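Local coordinates for DUF3298 domain-containing protein (PDB 4E72), which is of unknown function but belongs to the DUF3298 family and is probably an exported lipoprotein, at residues Gly4-Leu9 / Gln94-Val99; Val31-Leu36 / Ser85-Lys90; Arg50-Met55 / Ala66-Tyr71; Ile101-Tyr106 / Gly119-Asp124; Ala144-Ala149 / Gln175-Val180. One frame throughout, in Å; residues are numbered along the deposited sequence. Where two conformers were deposited one is given.

In the fold
Interactions 2 and 4 are strand pairings of one mixed six-stranded sheet, parallel in the first and antiparallel in the second; their inner strands, 84-95 and 98-108, are neighbours, so Gln88 and Ser104 join the two through their backbones. Interaction 3 joins the two helices packed on that sheet through leucine methyls, without hydrogen bonds across its segments. Interaction 1 lies at the edge, its centre about 19 Å from the centre of the chain, where an amide side chain and a water replace strand pairing. Interaction 5, stacked rather than hydrogen-bonded, belongs to helix 142-159 and the small sheet and touches interaction 4 where Asn122 ND2 probably hydrogen-bonds to Val180 O. Interaction 4 is the most central.

Interaction 1 of 5, residues Gly4-Leu9 / Gln94-Val99; sequences GLDDPL and QHDGLV
The side-chain amide of Gln94 pairs with the backbone of Leu9 beside the β-hairpin turn that links strands 84-95 and 98-108, a type I' turn from His95 to Leu98. Two hydrogen bonds make the pairing: Leu9 N donates to Gln94 OE1 at 2.6 Å, and Gln94 NE2 donates to Leu9 O at 3.1 Å. The second is almost straight (176°) and lies in the amide plane, so the two bonds together fix the rotation of the amide.

Nearer the turn, one water bridges the two segments, donating to Leu5 O and accepting from Gly97 N. Gly97 CA also makes a CA-H...O contact of 3.5 Å with Leu5 O. Asp6 OD1 and Asp96 OD1, like charges, stand 4.5 Å apart; the other oxygen of Asp96, OD2, accepts from His95 ND1 and Gly224 N. Arg125 binds the carbonyls of Gly4 and Asp7. The apolar side-chain pair lies at the inner end, where Leu9 CD1 meets Val99 CG2 at 3.8 Å.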
# COMPACT_ATOMS: atom_id res chain seq x y z
N GLY A 4 -4.90 -25.25 -1.51
CA GLY A 4 -4.96 -25.44 -0.07
C GLY A 4 -4.74 -24.14 0.68
O GLY A 4 -3.93 -23.31 0.25
N LEU A 5 -5.44 -23.96 1.82
CA LEU A 5 -5.40 -22.73 2.63
C LEU A 5 -4.00 -22.40 3.18
O LEU A 5 -3.58 -21.23 3.14
CB LEU A 5 -6.41 -22.81 3.80
CG LEU A 5 -6.98 -21.50 4.36
CD1 LEU A 5 -7.86 -20.76 3.33
CD2 LEU A 5 -7.78 -21.76 5.63
N ASP A 6 -3.26 -23.44 3.65
CA ASP A 6 -1.90 -23.28 4.18
C ASP A 6 -0.81 -23.38 3.08
O ASP A 6 0.39 -23.33 3.38
CB ASP A 6 -1.65 -24.26 5.34
CG ASP A 6 -2.24 -23.75 6.64
OD1 ASP A 6 -1.99 -22.56 6.99
OD2 ASP A 6 -2.97 -24.53 7.32
N ASP A 7 -1.25 -23.46 1.81
CA ASP A 7 -0.37 -23.42 0.65
C ASP A 7 -0.43 -22.02 0.06
O ASP A 7 -1.51 -21.44 0.06
CB ASP A 7 -0.80 -24.46 -0.40
CG ASP A 7 -0.73 -25.89 0.08
OD1 ASP A 7 0.38 -26.35 0.43
OD2 ASP A 7 -1.78 -26.56 0.06
N PRO A 8 0.69 -21.46 -0.46
CA PRO A 8 0.61 -20.13 -1.07
C PRO A 8 -0.10 -20.16 -2.42
O PRO A 8 -0.02 -21.15 -3.14
CB PRO A 8 2.08 -19.73 -1.23
CG PRO A 8 2.80 -21.01 -1.38
CD PRO A 8 2.06 -22.01 -0.55
N LEU A 9 -0.81 -19.06 -2.76
CA LEU A 9 -1.48 -18.95 -4.05
C LEU A 9 -0.46 -18.70 -5.15
O LEU A 9 0.28 -17.71 -5.04
CB LEU A 9 -2.51 -17.82 -4.08
CG LEU A 9 -3.85 -17.97 -3.40
CD1 LEU A 9 -4.60 -16.66 -3.46
CD2 LEU A 9 -4.69 -19.08 -4.03
N GLN A 94 2.36 -14.12 2.15
CA GLN A 94 1.30 -15.13 2.17
C GLN A 94 1.51 -15.97 3.40
O GLN A 94 2.59 -16.55 3.55
CB GLN A 94 1.29 -15.99 0.90
CG GLN A 94 0.74 -15.23 -0.28
CD GLN A 94 0.35 -16.14 -1.39
OE1 GLN A 94 -0.63 -16.87 -1.30
NE2 GLN A 94 1.08 -16.08 -2.48
N HIS A 95 0.52 -15.97 4.32
CA HIS A 95 0.57 -16.75 5.56
C HIS A 95 -0.82 -16.93 6.12
O HIS A 95 -1.64 -16.00 6.06
CB HIS A 95 1.50 -16.13 6.63
CG HIS A 95 1.01 -14.83 7.20
ND1 HIS A 95 0.26 -14.79 8.37
CD2 HIS A 95 1.16 -13.56 6.73
CE1 HIS A 95 -0.03 -13.52 8.58
NE2 HIS A 95 0.50 -12.74 7.62
N ASP A 96 -1.08 -18.12 6.66
CA ASP A 96 -2.27 -18.53 7.40
C ASP A 96 -3.58 -18.25 6.63
O ASP A 96 -4.60 -17.91 7.24
CB ASP A 96 -2.27 -17.83 8.78
CG ASP A 96 -1.04 -18.17 9.64
OD1 ASP A 96 -0.84 -19.36 9.93
OD2 ASP A 96 -0.28 -17.23 10.00
N GLY A 97 -3.55 -18.42 5.31
CA GLY A 97 -4.70 -18.17 4.45
C GLY A 97 -4.89 -16.72 4.05
O GLY A 97 -5.87 -16.39 3.37
N LEU A 98 -3.98 -15.82 4.46
CA LEU A 98 -4.01 -14.40 4.12
C LEU A 98 -3.07 -14.07 2.96
O LEU A 98 -1.99 -14.64 2.88
CB LEU A 98 -3.64 -13.49 5.31
CG LEU A 98 -4.40 -13.60 6.64
CD1 LEU A 98 -3.97 -12.47 7.56
CD2 LEU A 98 -5.90 -13.49 6.45
N VAL A 99 -3.48 -13.13 2.08
CA VAL A 99 -2.62 -12.64 0.99
C VAL A 99 -2.41 -11.15 1.25
O VAL A 99 -3.38 -10.42 1.32
CB VAL A 99 -3.14 -12.90 -0.46
CG1 VAL A 99 -2.06 -12.59 -1.50
CG2 VAL A 99 -3.62 -14.33 -0.62
O HOH W 1 -1.27 -18.98 3.43

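Interaction 2 of 5, residues Val31-Leu36 / Ser85-Lys90; sequences VNIDTL and SYLQAK
Val31 and Ser85 open a parallel strand pairing inside the mixed sheet, the chain passing between the two strands through helices 44-54 and 68-78. Val31 CA lies 3.3 Å from Ser85 O in a CA-H...O contact, and the same oxygen accepts from Asn32 N. Asn32 O then accepts from Leu87 N at 2.9 Å, the alternation expected of parallel strands. The Asn32 side chain, with CG anti to the backbone N (chi1 -177°), lies against the Tyr86 ring, amide and ring planes 27° apart and Asn32 CB 3.5 Å from Tyr86 CD2. Its ND2 bonds to Glu17 on the adjoining strand, while a water is within hydrogen-bonding distance of both Asn32 OD1 and Leu87 O.

Ile33 turns to the other face, which the helices cover, and its CG1 packs loosely on Leu87 CB. Asp34 N bonds to Leu87 O and Asp34 O accepts from Ala89 N. The Asp34 side chain runs beside that of Gln88, pointing the same way, the carboxylate turned 77° from the amide; OD1 forms a salt bridge with Arg13. Thr35 OG1 approaches Ala89 CB. Leu36 CG lies 3.5 Å from Ala89 O and its CD1 3.7 Å from Lys90 CA.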
# COMPACT_ATOMS: atom_id res chain seq x y z
N VAL A 31 3.81 4.99 -19.56
CA VAL A 31 2.95 4.30 -18.59
C VAL A 31 3.56 2.94 -18.30
O VAL A 31 3.74 2.12 -19.22
CB VAL A 31 1.45 4.17 -18.98
CG1 VAL A 31 0.69 3.38 -17.91
CG2 VAL A 31 0.82 5.55 -19.15
N ASN A 32 3.87 2.69 -17.03
CA ASN A 32 4.47 1.43 -16.61
C ASN A 32 3.54 0.74 -15.60
O ASN A 32 3.33 1.26 -14.51
CB ASN A 32 5.89 1.68 -16.06
CG ASN A 32 6.65 0.43 -15.66
OD1 ASN A 32 6.15 -0.43 -14.92
ND2 ASN A 32 7.88 0.34 -16.11
N ILE A 33 2.95 -0.40 -15.99
CA ILE A 33 2.00 -1.17 -15.17
C ILE A 33 2.53 -2.58 -14.92
O ILE A 33 2.77 -3.33 -15.87
CB ILE A 33 0.57 -1.20 -15.80
CG1 ILE A 33 -0.06 0.22 -15.84
CG2 ILE A 33 -0.37 -2.21 -15.06
CD1 ILE A 33 -1.17 0.37 -16.83
N ASP A 34 2.70 -2.94 -13.63
CA ASP A 34 3.19 -4.24 -13.15
C ASP A 34 2.17 -4.81 -12.17
O ASP A 34 2.22 -4.52 -10.98
CB ASP A 34 4.59 -4.08 -12.51
CG ASP A 34 5.23 -5.35 -11.97
OD1 ASP A 34 4.67 -6.46 -12.20
OD2 ASP A 34 6.29 -5.24 -11.30
N THR A 35 1.23 -5.60 -12.68
CA THR A 35 0.17 -6.11 -11.83
C THR A 35 0.22 -7.65 -11.73
O THR A 35 1.18 -8.28 -12.19
CB THR A 35 -1.18 -5.54 -12.27
OG1 THR A 35 -2.12 -5.75 -11.23
CG2 THR A 35 -1.66 -6.10 -13.62
N LEU A 36 -0.81 -8.23 -11.07
CA LEU A 36 -0.93 -9.65 -10.78
C LEU A 36 -2.31 -10.23 -11.07
O LEU A 36 -3.34 -9.58 -10.86
CB LEU A 36 -0.67 -9.89 -9.28
CG LEU A 36 0.67 -9.54 -8.67
CD1 LEU A 36 0.55 -9.51 -7.17
CD2 LEU A 36 1.75 -10.52 -9.10
N SER A 85 3.66 7.72 -15.53
CA SER A 85 2.80 7.11 -14.54
C SER A 85 3.22 5.65 -14.36
O SER A 85 3.37 4.92 -15.35
CB SER A 85 1.33 7.25 -14.96
OG SER A 85 0.47 6.50 -14.12
N TYR A 86 3.47 5.25 -13.08
CA TYR A 86 3.89 3.91 -12.66
C TYR A 86 2.90 3.38 -11.68
O TYR A 86 2.56 4.08 -10.72
CB TYR A 86 5.30 3.92 -11.99
CG TYR A 86 6.45 4.30 -12.88
CD1 TYR A 86 6.74 5.63 -13.16
CD2 TYR A 86 7.32 3.33 -13.38
CE1 TYR A 86 7.81 5.99 -13.98
CE2 TYR A 86 8.40 3.67 -14.19
CZ TYR A 86 8.65 5.01 -14.49
OH TYR A 86 9.72 5.35 -15.28
N LEU A 87 2.44 2.15 -11.89
CA LEU A 87 1.52 1.44 -11.00
C LEU A 87 2.04 0.04 -10.78
O LEU A 87 2.42 -0.65 -11.74
CB LEU A 87 0.09 1.38 -11.56
CG LEU A 87 -0.72 2.68 -11.61
CD1 LEU A 87 -1.97 2.45 -12.44
CD2 LEU A 87 -1.12 3.16 -10.22
N GLN A 88 2.07 -0.38 -9.52
CA GLN A 88 2.60 -1.70 -9.21
C GLN A 88 1.87 -2.37 -8.05
O GLN A 88 1.60 -1.75 -7.01
CB GLN A 88 4.11 -1.62 -8.92
CG GLN A 88 4.73 -2.99 -8.65
CD GLN A 88 6.05 -2.86 -7.96
OE1 GLN A 88 7.08 -2.67 -8.60
NE2 GLN A 88 6.04 -2.96 -6.64
N ALA A 89 1.58 -3.65 -8.25
CA ALA A 89 0.97 -4.55 -7.28
C ALA A 89 1.84 -5.77 -7.17
O ALA A 89 2.18 -6.38 -8.20
CB ALA A 89 -0.43 -4.93 -7.71
N LYS A 90 2.27 -6.08 -5.94
CA LYS A 90 3.10 -7.26 -5.66
C LYS A 90 2.69 -7.90 -4.33
O LYS A 90 2.22 -7.21 -3.41
CB LYS A 90 4.62 -6.98 -5.70
CG LYS A 90 5.14 -5.99 -4.66
CD LYS A 90 6.65 -6.11 -4.50
CE LYS A 90 7.11 -5.59 -3.16
NZ LYS A 90 8.57 -5.82 -2.93
O HOH W 2 5.29 -0.15 -12.46

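Interaction 3 of 5, residues Arg50-Met55 / Ala66-Tyr71; sequences RALLEM and ASLAAY
Leu53 reaches across from its helix with both methyl groups engaged by the N-terminal end of the next one and the residues leading into it. Its CD1 rests against the backbone of Ser67, 4.0 Å from Ser67 CA, while CD2 touches both Leu68 and Tyr71. There Leu53 CD2 lies 3.9 Å from Leu68 CD2 and 3.8 Å from Tyr71 CB. The side chains of Leu53 and Tyr71 slide past each other in opposite directions, whereas Leu53 and Leu68 meet at a slant. Leu52, one residue earlier, also approaches Leu68 obliquely, CD1 to CD1 at 4.1 Å, so the two methyls of Leu68 are divided between successive leucines.

The Tyr71 hydroxyl is hydrogen-bonded to Ser85 OG. Ser67 caps the second helix: its OG accepts from Ala70 N at 3.1 Å. On the far side of the first helix, Arg50 NH1 and Glu54 OE2 form a salt bridge one turn apart, with Arg57 a second partner of the glutamate. Leu52, Leu68 and Tyr71 also pack on Leu87, and the contact is therefore typical of two consecutive helices layered on one face of a β-sheet.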
# COMPACT_ATOMS: atom_id res chain seq x y z
N ARG A 50 -8.85 -2.52 -9.38
CA ARG A 50 -9.57 -1.38 -8.82
C ARG A 50 -8.69 -0.62 -7.81
O ARG A 50 -8.66 0.62 -7.85
CB ARG A 50 -10.89 -1.83 -8.15
CG ARG A 50 -11.51 -0.79 -7.21
CD ARG A 50 -12.43 0.20 -7.91
NE ARG A 50 -13.83 -0.12 -7.67
CZ ARG A 50 -14.57 0.44 -6.72
NH1 ARG A 50 -14.06 1.37 -5.92
NH2 ARG A 50 -15.84 0.08 -6.56
N ALA A 51 -7.97 -1.35 -6.93
CA ALA A 51 -7.11 -0.74 -5.91
C ALA A 51 -5.98 0.07 -6.57
O ALA A 51 -5.62 1.13 -6.05
CB ALA A 51 -6.53 -1.80 -4.98
N LEU A 52 -5.47 -0.39 -7.74
CA LEU A 52 -4.45 0.38 -8.47
C LEU A 52 -5.06 1.59 -9.15
O LEU A 52 -4.47 2.66 -9.13
CB LEU A 52 -3.74 -0.47 -9.50
CG LEU A 52 -2.72 -1.43 -8.97
CD1 LEU A 52 -2.33 -2.43 -10.04
CD2 LEU A 52 -1.52 -0.69 -8.39
N LEU A 53 -6.29 1.45 -9.69
CA LEU A 53 -7.00 2.55 -10.34
C LEU A 53 -7.32 3.68 -9.36
O LEU A 53 -7.30 4.85 -9.77
CB LEU A 53 -8.27 2.07 -11.04
CG LEU A 53 -8.07 1.32 -12.35
CD1 LEU A 53 -9.36 0.64 -12.78
CD2 LEU A 53 -7.53 2.25 -13.45
N GLU A 54 -7.58 3.34 -8.08
CA GLU A 54 -7.85 4.30 -6.98
C GLU A 54 -6.64 5.20 -6.72
O GLU A 54 -6.81 6.36 -6.34
CB GLU A 54 -8.22 3.56 -5.68
CG GLU A 54 -9.63 2.96 -5.66
CD GLU A 54 -10.83 3.89 -5.63
OE1 GLU A 54 -10.68 5.08 -5.29
OE2 GLU A 54 -11.94 3.41 -5.96
N MSE A 55 -5.43 4.67 -6.92
CA MSE A 55 -4.18 5.41 -6.73
C MSE A 55 -3.91 6.41 -7.85
O MSE A 55 -2.94 7.17 -7.76
CB MSE A 55 -3.01 4.44 -6.63
CG MSE A 55 -3.21 3.36 -5.59
SE MSE A 55 -1.64 2.25 -5.56
CE MSE A 55 -0.61 3.32 -4.33
N ALA A 66 -12.58 2.49 -16.40
CA ALA A 66 -13.12 1.13 -16.20
C ALA A 66 -12.05 0.05 -16.05
O ALA A 66 -12.35 -1.04 -15.57
CB ALA A 66 -14.02 0.77 -17.37
N SER A 67 -10.81 0.32 -16.52
CA SER A 67 -9.75 -0.66 -16.52
C SER A 67 -8.39 -0.00 -16.60
O SER A 67 -8.27 1.16 -17.02
CB SER A 67 -9.92 -1.61 -17.70
OG SER A 67 -9.78 -0.92 -18.93
N LEU A 68 -7.36 -0.78 -16.28
CA LEU A 68 -5.98 -0.34 -16.37
C LEU A 68 -5.60 -0.03 -17.84
O LEU A 68 -4.81 0.89 -18.04
CB LEU A 68 -5.03 -1.37 -15.73
CG LEU A 68 -5.01 -1.30 -14.20
CD1 LEU A 68 -4.32 -2.51 -13.60
CD2 LEU A 68 -4.37 0.03 -13.70
N ALA A 69 -6.18 -0.74 -18.84
CA ALA A 69 -5.93 -0.46 -20.27
C ALA A 69 -6.60 0.85 -20.67
O ALA A 69 -6.04 1.59 -21.47
CB ALA A 69 -6.43 -1.60 -21.14
N ALA A 70 -7.82 1.12 -20.13
CA ALA A 70 -8.51 2.39 -20.39
C ALA A 70 -7.70 3.54 -19.75
O ALA A 70 -7.57 4.59 -20.38
CB ALA A 70 -9.94 2.36 -19.86
N TYR A 71 -7.14 3.33 -18.55
CA TYR A 71 -6.33 4.36 -17.87
C TYR A 71 -5.05 4.68 -18.67
O TYR A 71 -4.73 5.85 -18.86
CB TYR A 71 -5.93 3.94 -16.43
CG TYR A 71 -4.88 4.85 -15.82
CD1 TYR A 71 -5.21 6.13 -15.39
CD2 TYR A 71 -3.54 4.45 -15.74
CE1 TYR A 71 -4.24 6.99 -14.89
CE2 TYR A 71 -2.56 5.32 -15.27
CZ TYR A 71 -2.91 6.58 -14.81
OH TYR A 71 -1.98 7.41 -14.26

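Interaction 4 of 5, residues Ile101-Tyr106 / Gly119-Asp124; sequences IELSSY and GFINYD
Ile101 and Ile121 have similar first torsions, each with CG1 anti to the carbonyl carbon (chi1 -63° and -55°), and they lie side by side. Ile101 CB is 3.9 Å from Ile121 CB. Leu103 crosses Ile121 at about a right angle; its CD2 touches Ile121 CD1 at 3.9 Å, while CD1 reaches over the backbone of Gly119. Gly119, without a side chain, lets Leu103 pack closely on its peptide, with Leu103 CB 3.7 Å from Gly119 O.

Four backbone hydrogen bonds tie these antiparallel strands, two at the Ile101-Ile121 pair and two at Leu103-Gly119. The bond from Gly119 N to Leu103 O, 3.0 Å long, is the most bent, at 135° at the hydrogen. Between them, Glu102 and Phe120 form a non-hydrogen-bonded pair on the opposite face. Their side chains run in the same direction, and Glu102 CG lies 3.7 Å from Phe120 CE1. Ile101 O sits near the plane of the Phe120 ring, at its edge. The Glu102 carboxylate is engaged beyond the pair, in a salt bridge with Arg92.

The two strands form a β-hairpin near the centre of the molecule. Helix 44-54 covers the face of Ile101 and Ile121, Met55 touches Leu103, and strand 84-95 continues the sheet beyond 98-108; on the other face Phe120 packs against His179 and Ala181 of strand 179-181.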
# COMPACT_ATOMS: atom_id res chain seq x y z
N ILE A 101 -1.04 -7.92 -0.24
CA ILE A 101 -0.64 -7.28 -1.49
C ILE A 101 -0.22 -5.86 -1.18
O ILE A 101 -0.98 -5.12 -0.55
CB ILE A 101 -1.77 -7.34 -2.56
CG1 ILE A 101 -2.08 -8.82 -2.94
CG2 ILE A 101 -1.38 -6.53 -3.82
CD1 ILE A 101 -3.40 -9.04 -3.58
N GLU A 102 1.00 -5.49 -1.61
CA GLU A 102 1.53 -4.13 -1.48
C GLU A 102 1.39 -3.41 -2.82
O GLU A 102 1.76 -3.95 -3.87
CB GLU A 102 2.98 -4.11 -0.98
CG GLU A 102 3.31 -2.76 -0.36
CD GLU A 102 4.69 -2.52 0.23
OE1 GLU A 102 5.29 -3.47 0.79
OE2 GLU A 102 5.13 -1.35 0.20
N LEU A 103 0.86 -2.17 -2.76
CA LEU A 103 0.60 -1.31 -3.91
C LEU A 103 1.52 -0.10 -3.94
O LEU A 103 1.73 0.53 -2.91
CB LEU A 103 -0.86 -0.83 -3.89
CG LEU A 103 -1.93 -1.89 -3.60
CD1 LEU A 103 -3.14 -1.26 -3.00
CD2 LEU A 103 -2.28 -2.69 -4.86
N SER A 104 2.07 0.22 -5.13
CA SER A 104 2.97 1.35 -5.39
C SER A 104 2.52 2.10 -6.60
O SER A 104 2.13 1.50 -7.60
CB SER A 104 4.41 0.90 -5.64
OG SER A 104 4.90 0.06 -4.61
N SER A 105 2.65 3.41 -6.53
CA SER A 105 2.37 4.30 -7.64
C SER A 105 3.41 5.41 -7.64
O SER A 105 3.95 5.77 -6.59
CB SER A 105 0.96 4.87 -7.55
OG SER A 105 0.79 5.66 -6.39
N TYR A 106 3.67 5.95 -8.83
CA TYR A 106 4.53 7.08 -9.05
C TYR A 106 3.98 7.90 -10.22
O TYR A 106 3.93 7.42 -11.35
CB TYR A 106 6.00 6.67 -9.26
CG TYR A 106 6.89 7.87 -9.47
CD1 TYR A 106 7.35 8.62 -8.39
CD2 TYR A 106 7.22 8.31 -10.75
CE1 TYR A 106 8.14 9.76 -8.57
CE2 TYR A 106 7.99 9.46 -10.95
CZ TYR A 106 8.45 10.17 -9.86
OH TYR A 106 9.23 11.28 -10.07
N GLY A 119 -0.04 1.55 -0.71
CA GLY A 119 -1.28 0.96 -0.21
C GLY A 119 -1.14 -0.52 0.09
O GLY A 119 -0.16 -1.18 -0.31
N PHE A 120 -2.11 -1.05 0.82
CA PHE A 120 -2.14 -2.49 1.13
C PHE A 120 -3.49 -3.08 0.77
O PHE A 120 -4.51 -2.38 0.80
CB PHE A 120 -1.86 -2.76 2.62
CG PHE A 120 -0.47 -2.50 3.12
CD1 PHE A 120 0.63 -3.14 2.54
CD2 PHE A 120 -0.25 -1.72 4.25
CE1 PHE A 120 1.93 -2.93 3.02
CE2 PHE A 120 1.05 -1.52 4.74
CZ PHE A 120 2.13 -2.12 4.12
N ILE A 121 -3.49 -4.36 0.46
CA ILE A 121 -4.67 -5.21 0.33
C ILE A 121 -4.43 -6.36 1.32
O ILE A 121 -3.39 -7.02 1.24
CB ILE A 121 -4.99 -5.71 -1.10
CG1 ILE A 121 -5.13 -4.56 -2.12
CG2 ILE A 121 -6.24 -6.64 -1.07
CD1 ILE A 121 -5.16 -5.03 -3.61
N ASN A 122 -5.34 -6.58 2.25
CA ASN A 122 -5.30 -7.71 3.18
C ASN A 122 -6.44 -8.65 2.79
O ASN A 122 -7.58 -8.42 3.16
CB ASN A 122 -5.40 -7.27 4.64
CG ASN A 122 -4.25 -6.44 5.09
OD1 ASN A 122 -3.26 -6.97 5.62
ND2 ASN A 122 -4.34 -5.12 4.87
N TYR A 123 -6.15 -9.62 1.94
CA TYR A 123 -7.17 -10.54 1.45
C TYR A 123 -7.19 -11.85 2.24
O TYR A 123 -6.21 -12.59 2.25
CB TYR A 123 -6.93 -10.82 -0.04
CG TYR A 123 -8.07 -11.60 -0.67
CD1 TYR A 123 -9.22 -10.96 -1.10
CD2 TYR A 123 -7.98 -12.98 -0.84
CE1 TYR A 123 -10.28 -11.67 -1.67
CE2 TYR A 123 -9.03 -13.71 -1.40
CZ TYR A 123 -10.18 -13.05 -1.80
OH TYR A 123 -11.21 -13.73 -2.39
N ASP A 124 -8.32 -12.14 2.89
CA ASP A 124 -8.53 -13.39 3.64
C ASP A 124 -9.17 -14.44 2.73
O ASP A 124 -10.27 -14.25 2.24
CB ASP A 124 -9.39 -13.14 4.89
CG ASP A 124 -9.60 -14.33 5.82
OD1 ASP A 124 -8.78 -15.29 5.77
OD2 ASP A 124 -10.53 -14.28 6.63

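Interaction 5 of 5, residues Ala144-Ala149 / Gln175-Val180; sequences AFWKQA and QRTPHV
Arg176 lies flat across the indole of Trp146, the guanidinium plane only 10° from that of the ring and the centres 4.1 Å apart, a cation-pi stack. The guanidinium sits over the five-membered end, with Arg176 NE 3.6 Å from Trp146 CD1. Farther back along the same chain, Arg176 CG stands 3.7 Å from the centroid of the six-membered ring in a CH-pi contact. The chain, extended from CG to NE (chi2 179°, chi3 -177°), crosses the indole at about a right angle, carrying the contact from the six-membered to the five-membered ring. At the indole's far edge, Trp146 CH2 meets Thr177 O at 3.3 Å, near the ring plane.

The opposite face of Trp146 is taken by Phe145 CD2, 3.8 Å above the indole plane. Phe145 in turn meets Val180 tip to tip, CZ to CG1 at 4.0 Å. Helix 142-159 thus packs across one face of a three-stranded antiparallel sheet within the DUF3298 region, and Leu189 of its central strand touches Phe145, Trp146 and Val180. Glu142, one turn earlier, accepts a hydrogen bond from Trp146 NE1, and Thr177 OG1 is bonded to Lys190 O.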
# COMPACT_ATOMS: atom_id res chain seq x y z
N ALA A 144 -7.98 1.95 21.22
CA ALA A 144 -6.90 1.15 21.81
C ALA A 144 -5.82 0.78 20.75
O ALA A 144 -4.63 0.77 21.08
CB ALA A 144 -7.46 -0.11 22.44
N PHE A 145 -6.23 0.52 19.49
CA PHE A 145 -5.28 0.22 18.41
C PHE A 145 -4.35 1.42 18.12
O PHE A 145 -3.13 1.26 18.02
CB PHE A 145 -6.02 -0.18 17.12
CG PHE A 145 -5.12 -0.44 15.93
CD1 PHE A 145 -4.47 -1.67 15.78
CD2 PHE A 145 -4.95 0.52 14.94
CE1 PHE A 145 -3.68 -1.92 14.67
CE2 PHE A 145 -4.15 0.27 13.83
CZ PHE A 145 -3.50 -0.94 13.71
N TRP A 146 -4.92 2.63 18.02
CA TRP A 146 -4.09 3.79 17.69
C TRP A 146 -3.23 4.19 18.89
O TRP A 146 -2.17 4.78 18.68
CB TRP A 146 -4.90 4.95 17.10
CG TRP A 146 -5.49 4.59 15.76
CD1 TRP A 146 -6.79 4.27 15.50
CD2 TRP A 146 -4.77 4.37 14.53
NE1 TRP A 146 -6.94 3.94 14.18
CE2 TRP A 146 -5.71 3.96 13.56
CE3 TRP A 146 -3.42 4.51 14.15
CZ2 TRP A 146 -5.35 3.70 12.24
CZ3 TRP A 146 -3.06 4.20 12.85
CH2 TRP A 146 -4.02 3.80 11.91
N LYS A 147 -3.62 3.79 20.12
CA LYS A 147 -2.79 4.00 21.32
C LYS A 147 -1.53 3.16 21.22
O LYS A 147 -0.46 3.66 21.57
CB LYS A 147 -3.55 3.69 22.62
CG LYS A 147 -4.63 4.72 22.95
CD LYS A 147 -4.11 5.99 23.61
CE LYS A 147 -5.24 6.88 24.09
NZ LYS A 147 -5.99 6.30 25.25
N GLN A 148 -1.63 1.91 20.69
CA GLN A 148 -0.48 1.02 20.47
C GLN A 148 0.36 1.49 19.29
O GLN A 148 1.58 1.30 19.29
CB GLN A 148 -0.92 -0.44 20.25
CG GLN A 148 -1.68 -1.06 21.44
CD GLN A 148 -0.98 -0.87 22.76
OE1 GLN A 148 0.15 -1.33 22.94
NE2 GLN A 148 -1.60 -0.14 23.68
N ALA A 149 -0.28 2.12 18.30
CA ALA A 149 0.36 2.71 17.12
C ALA A 149 1.25 3.87 17.57
O ALA A 149 2.35 4.02 17.04
CB ALA A 149 -0.70 3.20 16.15
N GLN A 175 0.24 10.72 13.40
CA GLN A 175 -0.96 10.77 12.56
C GLN A 175 -1.44 9.36 12.31
O GLN A 175 -0.63 8.44 12.37
CB GLN A 175 -0.59 11.44 11.21
CG GLN A 175 -1.73 12.17 10.52
CD GLN A 175 -1.46 12.46 9.06
OE1 GLN A 175 -0.42 13.03 8.69
NE2 GLN A 175 -2.41 12.12 8.20
N ARG A 176 -2.73 9.17 11.99
CA ARG A 176 -3.20 7.84 11.63
C ARG A 176 -2.79 7.57 10.18
O ARG A 176 -2.42 8.49 9.46
CB ARG A 176 -4.74 7.72 11.76
CG ARG A 176 -5.30 7.71 13.19
CD ARG A 176 -6.81 7.60 13.10
NE ARG A 176 -7.46 7.65 14.41
CZ ARG A 176 -8.72 7.27 14.62
NH1 ARG A 176 -9.47 6.83 13.62
NH2 ARG A 176 -9.23 7.32 15.85
N THR A 177 -2.93 6.33 9.74
CA THR A 177 -2.66 5.98 8.36
C THR A 177 -3.75 5.03 7.87
O THR A 177 -4.18 4.20 8.66
CB THR A 177 -1.23 5.38 8.17
OG1 THR A 177 -1.03 5.13 6.77
CG2 THR A 177 -0.97 4.09 8.99
N PRO A 178 -4.23 5.12 6.61
CA PRO A 178 -5.19 4.11 6.12
C PRO A 178 -4.52 2.76 5.78
O PRO A 178 -5.24 1.80 5.55
CB PRO A 178 -5.77 4.74 4.84
CG PRO A 178 -4.95 5.91 4.54
CD PRO A 178 -3.86 6.07 5.53
N HIS A 179 -3.16 2.68 5.73
CA HIS A 179 -2.41 1.49 5.26
C HIS A 179 -1.86 0.66 6.40
O HIS A 179 -0.80 0.95 6.98
CB HIS A 179 -1.25 1.90 4.32
CG HIS A 179 -1.56 3.08 3.43
ND1 HIS A 179 -2.66 3.08 2.57
CD2 HIS A 179 -0.86 4.22 3.24
CE1 HIS A 179 -2.61 4.23 1.92
NE2 HIS A 179 -1.52 4.93 2.25
N VAL A 180 -2.58 -0.41 6.70
CA VAL A 180 -2.30 -1.34 7.79
C VAL A 180 -2.21 -2.71 7.20
O VAL A 180 -3.15 -3.13 6.54
CB VAL A 180 -3.43 -1.26 8.88
CG1 VAL A 180 -3.23 -2.32 9.98
CG2 VAL A 180 -3.53 0.14 9.49